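PDB 2YNQ: ESSB from Geobacillus thermodenitrificans, which is an integral membrane component of the type VII secretion system, represented here by its extracellular domain, and probably takes part in exporting WXG100-type proteins. Local coordinates for residues Q6-L18 with V27-P40. Sequence-based numbering, arbitrary orientation.
Sequences QPKQEAYIQSTEL and VITTLEDYAPEDMP
With CG anti to its carbonyl carbon (chi1 -68°), Y12 swings its ring off helix 7-18 toward M39 and P40, while Y34, sharing that first torsion, turns its ring back against K8 and A11. Helices 7-18 and 27-31 form an antiparallel helical hairpin, their short axes running at 174° and approaching to 9.1 Å; the two aromatics tie its first helix to the loop that follows the second. Small residues suit the inner side of the first helix: A11 gives Y34 a methyl surface, its CB 3.7 Å from Y34 CE2, and S15 lets L31 CD1 come close while its own OG is bonded to E46 of helix 41-53. T30 fits as a knob among A11, Q14, S15 and L18. Its CG2 packs against the backbone O of A11, and its OG1, bonded to D26 O, also accepts a weak, bent hydrogen bond from Q14 NE2 (3.1 Å, 134°) at the end of an extended glutamine chain. One turn earlier in its helix, beta-branched V27 sets CG2 3.8 Å from L18 CB. K8 is modelled in two conformers; in one, CD lies beside Y34 CD1 and NZ is 4.0 Å from D38 OD2, a doubtful pairing too long for a salt bridge. L31 CD2 meets the Y12 ring at its edge, 4.1 Å from CD1, whereas P40 CD and M39 CG approach obliquely. Without the ring, as with an alanine here, M39 and P40 would probably lose their partner on helix 7-18, and a gap would open beside L31. The tyrosine OH is buried without a polar partner, 3.7 Å from M39 CG, and P40 CD lies 3.3 Å from Y12 CE2.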
loop_
_atom_site.group_PDB
_atom_site.type_symbol
_atom_site.label_atom_id
_atom_site.label_comp_id
_atom_site.label_asym_id
_atom_site.label_seq_id
_atom_site.Cartn_x
_atom_site.Cartn_y
_atom_site.Cartn_z
ATOM N N GLN D 6 -16.097 27.077 18.323
ATOM C CA GLN D 6 -15.196 26.025 18.758
ATOM C C GLN D 6 -15.143 24.917 17.678
ATOM O O GLN D 6 -15.553 23.784 17.930
ATOM C CB GLN D 6 -15.615 25.485 20.144
ATOM C CG GLN D 6 -15.538 26.504 21.332
ATOM C CD GLN D 6 -14.132 26.597 21.976
ATOM O OE1 GLN D 6 -13.997 26.508 23.194
ATOM N NE2 GLN D 6 -13.094 26.767 21.161
ATOM N N PRO D 7 -14.650 25.252 16.461
ATOM C CA PRO D 7 -14.666 24.262 15.364
ATOM C C PRO D 7 -13.849 22.995 15.634
ATOM O O PRO D 7 -14.223 21.910 15.189
ATOM C CB PRO D 7 -14.070 25.036 14.180
ATOM C CG PRO D 7 -13.293 26.146 14.794
ATOM C CD PRO D 7 -14.060 26.530 16.022
ATOM N N LYS D 8 -12.756 23.137 16.376
ATOM C CA LYS D 8 -11.914 22.008 16.762
ATOM C C LYS D 8 -12.693 21.041 17.655
ATOM O O LYS D 8 -12.841 19.857 17.330
ATOM C CB LYS D 8 -10.686 22.524 17.493
ATOM C CG LYS D 8 -9.858 21.467 18.163
ATOM C CD LYS D 8 -8.554 21.278 17.409
ATOM C CE LYS D 8 -7.386 21.366 18.371
ATOM N NZ LYS D 8 -6.230 22.033 17.740
ATOM N N GLN D 9 -13.188 21.579 18.771
ATOM C CA GLN D 9 -14.054 20.881 19.723
ATOM C C GLN D 9 -15.087 20.024 18.998
ATOM O O GLN D 9 -15.253 18.842 19.302
ATOM C CB GLN D 9 -14.733 21.926 20.636
ATOM C CG GLN D 9 -15.687 21.409 21.713
ATOM C CD GLN D 9 -16.191 22.530 22.662
ATOM O OE1 GLN D 9 -15.406 23.158 23.391
ATOM N NE2 GLN D 9 -17.506 22.765 22.655
ATOM N N GLU D 10 -15.748 20.621 18.015
ATOM C CA GLU D 10 -16.802 19.969 17.223
ATOM C C GLU D 10 -16.296 18.845 16.288
ATOM O O GLU D 10 -16.945 17.800 16.159
ATOM C CB GLU D 10 -17.603 21.002 16.420
ATOM C CG GLU D 10 -18.414 21.973 17.285
ATOM C CD GLU D 10 -19.122 23.073 16.469
ATOM O OE1 GLU D 10 -18.700 23.367 15.312
ATOM O OE2 GLU D 10 -20.096 23.666 16.995
ATOM N N ALA D 11 -15.149 19.060 15.645
ATOM C CA ALA D 11 -14.553 18.065 14.741
ATOM C C ALA D 11 -14.146 16.796 15.482
ATOM O O ALA D 11 -14.299 15.696 14.951
ATOM C CB ALA D 11 -13.350 18.655 13.992
ATOM N N TYR D 12 -13.642 16.966 16.709
ATOM C CA TYR D 12 -13.335 15.854 17.614
ATOM C C TYR D 12 -14.555 15.003 17.951
ATOM O O TYR D 12 -14.453 13.781 17.994
ATOM C CB TYR D 12 -12.707 16.353 18.913
ATOM C CG TYR D 12 -11.318 16.942 18.777
ATOM C CD1 TYR D 12 -10.590 16.826 17.588
ATOM C CD2 TYR D 12 -10.738 17.628 19.838
ATOM C CE1 TYR D 12 -9.325 17.376 17.468
ATOM C CE2 TYR D 12 -9.474 18.174 19.735
ATOM C CZ TYR D 12 -8.772 18.043 18.549
ATOM O OH TYR D 12 -7.513 18.582 18.457
ATOM N N ILE D 13 -15.695 15.650 18.199
ATOM C CA ILE D 13 -16.924 14.944 18.496
ATOM C C ILE D 13 -17.350 14.242 17.217
ATOM O O ILE D 13 -17.697 13.058 17.224
ATOM C CB ILE D 13 -18.046 15.904 19.001
ATOM C CG1 ILE D 13 -17.710 16.495 20.381
ATOM C CG2 ILE D 13 -19.425 15.241 18.958
ATOM C CD1 ILE D 13 -17.468 15.463 21.523
ATOM N N GLN D 14 -17.290 14.973 16.114
ATOM C CA GLN D 14 -17.667 14.417 14.821
ATOM C C GLN D 14 -16.801 13.217 14.387
ATOM O O GLN D 14 -17.328 12.220 13.896
ATOM C CB GLN D 14 -17.697 15.518 13.764
ATOM C CG GLN D 14 -18.071 15.048 12.372
ATOM C CD GLN D 14 -18.092 16.211 11.368
ATOM O OE1 GLN D 14 -18.602 17.307 11.680
ATOM N NE2 GLN D 14 -17.522 15.985 10.169
ATOM N N SER D 15 -15.489 13.293 14.600
ATOM C CA SER D 15 -14.623 12.174 14.235
ATOM C C SER D 15 -14.846 10.966 15.139
ATOM O O SER D 15 -14.674 9.825 14.698
ATOM C CB SER D 15 -13.139 12.571 14.201
ATOM O OG SER D 15 -12.625 12.790 15.489
ATOM N N THR D 16 -15.223 11.227 16.393
ATOM C CA THR D 16 -15.520 10.175 17.324
ATOM C C THR D 16 -16.767 9.454 16.832
ATOM O O THR D 16 -16.783 8.221 16.760
ATOM C CB THR D 16 -15.720 10.731 18.731
ATOM O OG1 THR D 16 -14.463 11.206 19.211
ATOM C CG2 THR D 16 -16.241 9.659 19.686
ATOM N N GLU D 17 -17.795 10.211 16.454
ATOM C CA GLU D 17 -19.014 9.612 15.949
ATOM C C GLU D 17 -18.768 8.731 14.711
ATOM O O GLU D 17 -19.408 7.694 14.535
ATOM C CB GLU D 17 -20.066 10.695 15.672
ATOM C CG GLU D 17 -21.319 10.191 14.968
ATOM C CD GLU D 17 -22.456 11.218 14.923
ATOM O OE1 GLU D 17 -22.357 12.291 15.571
ATOM O OE2 GLU D 17 -23.461 10.939 14.245
ATOM N N LEU D 18 -17.859 9.161 13.845
ATOM C CA LEU D 18 -17.584 8.422 12.608
ATOM C C LEU D 18 -16.696 7.221 12.902
ATOM O O LEU D 18 -16.942 6.129 12.389
ATOM C CB LEU D 18 -16.959 9.325 11.551
ATOM C CG LEU D 18 -17.850 10.479 11.079
ATOM C CD1 LEU D 18 -16.939 11.551 10.520
ATOM C CD2 LEU D 18 -18.904 10.045 10.041
ATOM N N VAL D 27 -13.455 10.036 8.948
ATOM C CA VAL D 27 -12.655 10.502 10.071
ATOM C C VAL D 27 -11.494 11.322 9.547
ATOM O O VAL D 27 -11.219 12.407 10.055
ATOM C CB VAL D 27 -12.086 9.326 10.898
ATOM C CG1 VAL D 27 -10.994 9.803 11.848
ATOM C CG2 VAL D 27 -13.193 8.609 11.654
ATOM N N ILE D 28 -10.837 10.790 8.513
ATOM C CA ILE D 28 -9.674 11.401 7.884
ATOM C C ILE D 28 -9.994 12.777 7.317
ATOM O O ILE D 28 -9.300 13.720 7.649
ATOM C CB ILE D 28 -9.038 10.461 6.815
ATOM C CG1 ILE D 28 -8.278 9.336 7.526
ATOM C CG2 ILE D 28 -8.108 11.226 5.836
ATOM C CD1 ILE D 28 -8.035 8.086 6.672
ATOM N N THR D 29 -11.051 12.905 6.509
ATOM C CA THR D 29 -11.401 14.214 5.972
ATOM C C THR D 29 -11.915 15.194 7.027
ATOM O O THR D 29 -11.708 16.404 6.913
ATOM C CB THR D 29 -12.368 14.144 4.768
ATOM O OG1 THR D 29 -13.541 13.458 5.154
ATOM C CG2 THR D 29 -11.726 13.395 3.603
ATOM N N THR D 30 -12.538 14.681 8.078
ATOM C CA THR D 30 -12.954 15.547 9.188
ATOM C C THR D 30 -11.759 16.239 9.839
ATOM O O THR D 30 -11.846 17.395 10.242
ATOM C CB THR D 30 -13.766 14.754 10.230
ATOM O OG1 THR D 30 -14.979 14.322 9.614
ATOM C CG2 THR D 30 -14.106 15.603 11.462
ATOM N N LEU D 31 -10.635 15.536 9.892
ATOM C CA LEU D 31 -9.514 15.984 10.678
ATOM C C LEU D 31 -8.378 16.526 9.850
ATOM O O LEU D 31 -7.361 16.922 10.402
ATOM C CB LEU D 31 -9.021 14.856 11.570
ATOM C CG LEU D 31 -9.971 14.516 12.705
ATOM C CD1 LEU D 31 -9.440 13.362 13.521
ATOM C CD2 LEU D 31 -10.263 15.751 13.594
ATOM N N GLU D 32 -8.554 16.584 8.529
ATOM C CA GLU D 32 -7.445 16.870 7.631
ATOM C C GLU D 32 -6.792 18.246 7.825
ATOM O O GLU D 32 -5.590 18.379 7.629
ATOM C CB GLU D 32 -7.862 16.653 6.182
ATOM C CG GLU D 32 -8.825 17.691 5.652
ATOM C CD GLU D 32 -9.467 17.302 4.322
ATOM O OE1 GLU D 32 -9.048 16.276 3.716
ATOM O OE2 GLU D 32 -10.405 18.031 3.904
ATOM N N ASP D 33 -7.557 19.258 8.227
ATOM C CA ASP D 33 -6.989 20.594 8.418
ATOM C C ASP D 33 -6.325 20.795 9.771
ATOM O O ASP D 33 -5.909 21.909 10.098
ATOM C CB ASP D 33 -8.054 21.670 8.226
ATOM C CG ASP D 33 -8.602 21.702 6.811
ATOM O OD1 ASP D 33 -7.844 21.392 5.866
ATOM O OD2 ASP D 33 -9.801 22.033 6.643
ATOM N N TYR D 34 -6.232 19.725 10.552
ATOM C CA TYR D 34 -5.790 19.822 11.934
ATOM C C TYR D 34 -4.419 19.172 12.149
ATOM O O TYR D 34 -4.126 18.124 11.563
ATOM C CB TYR D 34 -6.832 19.197 12.877
ATOM C CG TYR D 34 -8.170 19.918 12.867
ATOM C CD1 TYR D 34 -8.320 21.139 13.508
ATOM C CD2 TYR D 34 -9.282 19.386 12.197
ATOM C CE1 TYR D 34 -9.525 21.805 13.487
ATOM C CE2 TYR D 34 -10.486 20.051 12.169
ATOM C CZ TYR D 34 -10.602 21.259 12.817
ATOM O OH TYR D 34 -11.784 21.944 12.830
ATOM N N ALA D 35 -3.611 19.797 13.009
ATOM C CA ALA D 35 -2.274 19.327 13.339
ATOM C C ALA D 35 -2.378 18.182 14.311
ATOM O O ALA D 35 -2.971 18.329 15.368
ATOM C CB ALA D 35 -1.439 20.443 13.941
ATOM N N PRO D 36 -1.787 17.033 13.965
ATOM C CA PRO D 36 -1.894 15.833 14.793
ATOM C C PRO D 36 -1.181 15.951 16.137
ATOM O O PRO D 36 -1.604 15.319 17.098
ATOM C CB PRO D 36 -1.238 14.745 13.923
ATOM C CG PRO D 36 -0.388 15.468 12.986
ATOM C CD PRO D 36 -1.057 16.773 12.711
ATOM N N GLU D 37 -0.124 16.756 16.204
ATOM C CA GLU D 37 0.687 16.874 17.405
ATOM C C GLU D 37 -0.108 17.513 18.556
ATOM O O GLU D 37 0.175 17.269 19.719
ATOM C CB GLU D 37 1.987 17.654 17.125
ATOM C CG GLU D 37 2.866 17.103 15.972
ATOM C CD GLU D 37 2.327 17.456 14.562
ATOM O OE1 GLU D 37 1.528 18.403 14.405
ATOM O OE2 GLU D 37 2.699 16.777 13.582
ATOM N N ASP D 38 -1.112 18.322 18.234
ATOM C CA ASP D 38 -1.893 18.954 19.288
ATOM C C ASP D 38 -3.201 18.236 19.643
ATOM O O ASP D 38 -3.942 18.684 20.516
ATOM C CB ASP D 38 -2.174 20.432 18.988
ATOM C CG ASP D 38 -2.255 21.255 20.268
ATOM O OD1 ASP D 38 -1.251 21.203 21.030
ATOM O OD2 ASP D 38 -3.315 21.900 20.536
ATOM N N MET D 39 -3.483 17.131 18.968
ATOM C CA MET D 39 -4.701 16.396 19.223
ATOM C C MET D 39 -4.662 15.682 20.569
ATOM O O MET D 39 -3.605 15.213 20.991
ATOM C CB MET D 39 -4.909 15.380 18.109
ATOM C CG MET D 39 -5.506 15.969 16.867
ATOM S SD MET D 39 -5.487 14.797 15.509
ATOM C CE MET D 39 -6.053 15.870 14.184
ATOM N N PRO D 40 -5.811 15.576 21.249
ATOM C CA PRO D 40 -5.848 14.683 22.394
ATOM C C PRO D 40 -5.518 13.250 21.964
ATOM O O PRO D 40 -5.804 12.831 20.825
ATOM C CB PRO D 40 -7.299 14.775 22.849
ATOM C CG PRO D 40 -7.733 16.131 22.375
ATOM C CD PRO D 40 -7.101 16.246 21.042
#